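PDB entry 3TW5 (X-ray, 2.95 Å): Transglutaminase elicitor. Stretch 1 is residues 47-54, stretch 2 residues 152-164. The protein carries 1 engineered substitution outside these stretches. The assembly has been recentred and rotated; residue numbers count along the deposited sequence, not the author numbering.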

# COMPACT_ATOMS: atom_id res chain seq x y z
N ASP A 47 -12.61 10.59 -11.37
CA ASP A 47 -12.39 10.03 -12.71
C ASP A 47 -10.95 9.53 -12.91
O ASP A 47 -10.32 9.83 -13.92
CB ASP A 47 -12.79 11.03 -13.80
CG ASP A 47 -13.32 10.35 -15.05
OD1 ASP A 47 -13.02 10.82 -16.16
OD2 ASP A 47 -14.05 9.34 -14.92
N SER A 48 -10.46 8.77 -11.93
CA SER A 48 -9.13 8.16 -11.99
C SER A 48 -8.04 9.11 -12.49
O SER A 48 -7.90 10.22 -11.98
CB SER A 48 -9.17 6.86 -12.82
OG SER A 48 -7.92 6.18 -12.77
N ILE A 49 -7.28 8.68 -13.50
CA ILE A 49 -6.15 9.45 -14.01
C ILE A 49 -6.56 10.49 -15.06
O ILE A 49 -5.71 11.17 -15.63
CB ILE A 49 -5.00 8.55 -14.54
CG1 ILE A 49 -5.44 7.75 -15.77
CG2 ILE A 49 -4.49 7.63 -13.43
CD1 ILE A 49 -4.29 7.30 -16.66
N ASN A 50 -7.87 10.59 -15.31
CA ASN A 50 -8.43 11.65 -16.15
C ASN A 50 -8.42 13.00 -15.43
O ASN A 50 -8.61 14.04 -16.06
CB ASN A 50 -9.86 11.32 -16.57
CG ASN A 50 -9.94 10.36 -17.74
OD1 ASN A 50 -8.94 10.03 -18.37
ND2 ASN A 50 -11.15 9.92 -18.05
N VAL A 51 -8.20 12.96 -14.12
CA VAL A 51 -8.21 14.17 -13.29
C VAL A 51 -7.07 15.11 -13.67
O VAL A 51 -5.95 14.67 -13.96
CB VAL A 51 -8.16 13.84 -11.77
CG1 VAL A 51 -6.80 13.29 -11.36
CG2 VAL A 51 -8.53 15.06 -10.94
N GLN A 52 -7.38 16.41 -13.69
CA GLN A 52 -6.37 17.44 -13.85
C GLN A 52 -5.83 17.79 -12.47
O GLN A 52 -6.37 18.67 -11.79
CB GLN A 52 -6.94 18.66 -14.57
CG GLN A 52 -7.36 18.38 -16.01
CD GLN A 52 -7.93 19.60 -16.71
OE1 GLN A 52 -9.15 19.79 -16.76
NE2 GLN A 52 -7.05 20.45 -17.24
N TRP A 53 -4.79 17.08 -12.06
CA TRP A 53 -4.14 17.30 -10.76
C TRP A 53 -3.42 18.65 -10.73
O TRP A 53 -3.31 19.28 -9.68
CB TRP A 53 -3.16 16.16 -10.44
CG TRP A 53 -2.07 16.01 -11.46
CD1 TRP A 53 -2.13 15.29 -12.62
CD2 TRP A 53 -0.77 16.60 -11.42
NE1 TRP A 53 -0.95 15.40 -13.31
CE2 TRP A 53 -0.09 16.19 -12.60
CE3 TRP A 53 -0.10 17.43 -10.51
CZ2 TRP A 53 1.22 16.59 -12.88
CZ3 TRP A 53 1.20 17.82 -10.80
CH2 TRP A 53 1.85 17.40 -11.97
N SER A 54 -2.94 19.07 -11.90
CA SER A 54 -2.31 20.36 -12.08
C SER A 54 -3.27 21.31 -12.81
O SER A 54 -3.83 20.95 -13.85
CB SER A 54 -1.00 20.19 -12.86
OG SER A 54 -0.33 21.43 -13.03
N PHE A 152 5.66 15.24 -19.98
CA PHE A 152 5.15 14.41 -18.90
C PHE A 152 5.84 14.78 -17.59
O PHE A 152 7.07 14.70 -17.48
CB PHE A 152 5.39 12.93 -19.19
CG PHE A 152 4.52 12.38 -20.29
CD1 PHE A 152 3.27 11.85 -20.01
CD2 PHE A 152 4.97 12.38 -21.61
CE1 PHE A 152 2.46 11.34 -21.02
CE2 PHE A 152 4.17 11.87 -22.62
CZ PHE A 152 2.92 11.35 -22.33
N GLN A 153 5.05 15.20 -16.61
CA GLN A 153 5.57 15.49 -15.28
C GLN A 153 5.80 14.18 -14.53
O GLN A 153 5.13 13.19 -14.81
CB GLN A 153 4.60 16.40 -14.52
CG GLN A 153 4.39 17.78 -15.15
CD GLN A 153 5.66 18.62 -15.22
OE1 GLN A 153 5.92 19.27 -16.23
NE2 GLN A 153 6.44 18.61 -14.15
N PRO A 154 6.76 14.17 -13.58
CA PRO A 154 6.96 12.97 -12.75
C PRO A 154 5.64 12.45 -12.18
O PRO A 154 5.43 11.24 -12.11
CB PRO A 154 7.87 13.48 -11.64
CG PRO A 154 8.70 14.52 -12.31
CD PRO A 154 7.79 15.19 -13.31
N MET A 155 4.77 13.38 -11.79
CA MET A 155 3.46 13.06 -11.27
C MET A 155 2.55 12.39 -12.32
O MET A 155 1.83 11.44 -12.00
CB MET A 155 2.80 14.32 -10.72
CG MET A 155 1.54 14.07 -9.95
SD MET A 155 1.84 12.98 -8.56
CE MET A 155 0.18 12.86 -7.97
N ASP A 156 2.60 12.88 -13.55
CA ASP A 156 1.85 12.28 -14.66
C ASP A 156 2.26 10.82 -14.85
O ASP A 156 1.41 9.95 -15.06
CB ASP A 156 2.08 13.05 -15.96
CG ASP A 156 1.40 14.41 -15.98
OD1 ASP A 156 0.23 14.52 -15.56
OD2 ASP A 156 2.04 15.37 -16.45
N LEU A 157 3.57 10.56 -14.77
CA LEU A 157 4.12 9.22 -14.91
C LEU A 157 3.72 8.31 -13.75
O LEU A 157 3.49 7.12 -13.95
CB LEU A 157 5.64 9.27 -15.07
CG LEU A 157 6.18 10.05 -16.27
CD1 LEU A 157 7.69 9.99 -16.30
CD2 LEU A 157 5.61 9.53 -17.58
N LYS A 158 3.63 8.88 -12.55
CA LYS A 158 3.11 8.15 -11.39
C LYS A 158 1.67 7.69 -11.62
O LYS A 158 1.30 6.59 -11.22
CB LYS A 158 3.20 9.01 -10.12
CG LYS A 158 4.62 9.20 -9.61
CD LYS A 158 4.68 10.03 -8.34
CE LYS A 158 6.11 10.14 -7.84
NZ LYS A 158 6.21 10.79 -6.51
N ALA A 159 0.88 8.53 -12.29
CA ALA A 159 -0.49 8.19 -12.67
C ALA A 159 -0.54 7.05 -13.67
O ALA A 159 -1.29 6.09 -13.49
CB ALA A 159 -1.20 9.41 -13.24
N LEU A 160 0.26 7.17 -14.73
CA LEU A 160 0.28 6.18 -15.79
C LEU A 160 0.72 4.81 -15.29
O LEU A 160 0.02 3.82 -15.53
CB LEU A 160 1.17 6.65 -16.96
CG LEU A 160 0.72 7.89 -17.73
CD1 LEU A 160 1.74 8.22 -18.81
CD2 LEU A 160 -0.68 7.73 -18.33
N VAL A 161 1.84 4.75 -14.58
CA VAL A 161 2.37 3.48 -14.06
C VAL A 161 1.44 2.86 -13.00
O VAL A 161 1.34 1.63 -12.91
CB VAL A 161 3.84 3.61 -13.54
CG1 VAL A 161 3.91 4.38 -12.23
CG2 VAL A 161 4.48 2.25 -13.40
N SER A 162 0.76 3.69 -12.22
CA SER A 162 -0.18 3.19 -11.22
C SER A 162 -1.34 2.44 -11.87
O SER A 162 -1.69 1.35 -11.43
CB SER A 162 -0.70 4.33 -10.34
OG SER A 162 0.32 4.82 -9.49
N LEU A 163 -1.92 3.03 -12.92
CA LEU A 163 -3.03 2.42 -13.63
C LEU A 163 -2.60 1.17 -14.41
O LEU A 163 -3.39 0.23 -14.57
CB LEU A 163 -3.70 3.43 -14.57
CG LEU A 163 -5.12 3.08 -15.04
CD1 LEU A 163 -6.13 3.24 -13.91
CD2 LEU A 163 -5.52 3.93 -16.23
N VAL A 164 -1.36 1.16 -14.88
CA VAL A 164 -0.78 -0.02 -15.52
C VAL A 164 -0.85 -1.19 -14.54
O VAL A 164 -1.38 -2.25 -14.88
CB VAL A 164 0.68 0.21 -15.98
CG1 VAL A 164 1.37 -1.11 -16.31
CG2 VAL A 164 0.72 1.13 -17.19

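The loop of stretch 1 packs against the first turns of the helix in stretch 2, burying 408 Å² in total. At its start, Asp-47 does not reach the helix but steadies the turn, its OD1 accepting a hydrogen bond from Asn-50 ND2 (2.8 Å). Ser-48 points toward the helix, and its OG lies 3.6 Å from Leu-163 CD1, a van der Waals contact.

Ile-49 makes apolar contacts with three helix residues. Ile-49 CA is 6.0 Å from Ala-159 CA, an approach compatible with the short methyl side chain of the alanine; Ile-49 CG2 sits 3.7 Å from Ala-159 CB. With chi1 p and chi2 t, Ile-49 CD1 reaches Leu-163 CD2 at 3.6 Å and Leu-160 CD2 at 4.0 Å.

Asn-50, Val-51 and Gln-52 make no contact with the helix, and the chain returns to it at Trp-53. The indole donates a hydrogen bond from NE1 to Asp-156 OD1 (2.7 Å, 156°), while Asp-156 OD2 accepts one from Gln-153 N (3.0 Å) at the N-cap. One carboxylate thus ties the helix start to the loop. Met-155 covers one face of the indole, its CG 3.6 Å from the six-membered ring centroid, almost on the ring normal. At the ring edge, Gln-153 CB approaches Trp-53 CZ2 to 3.8 Å.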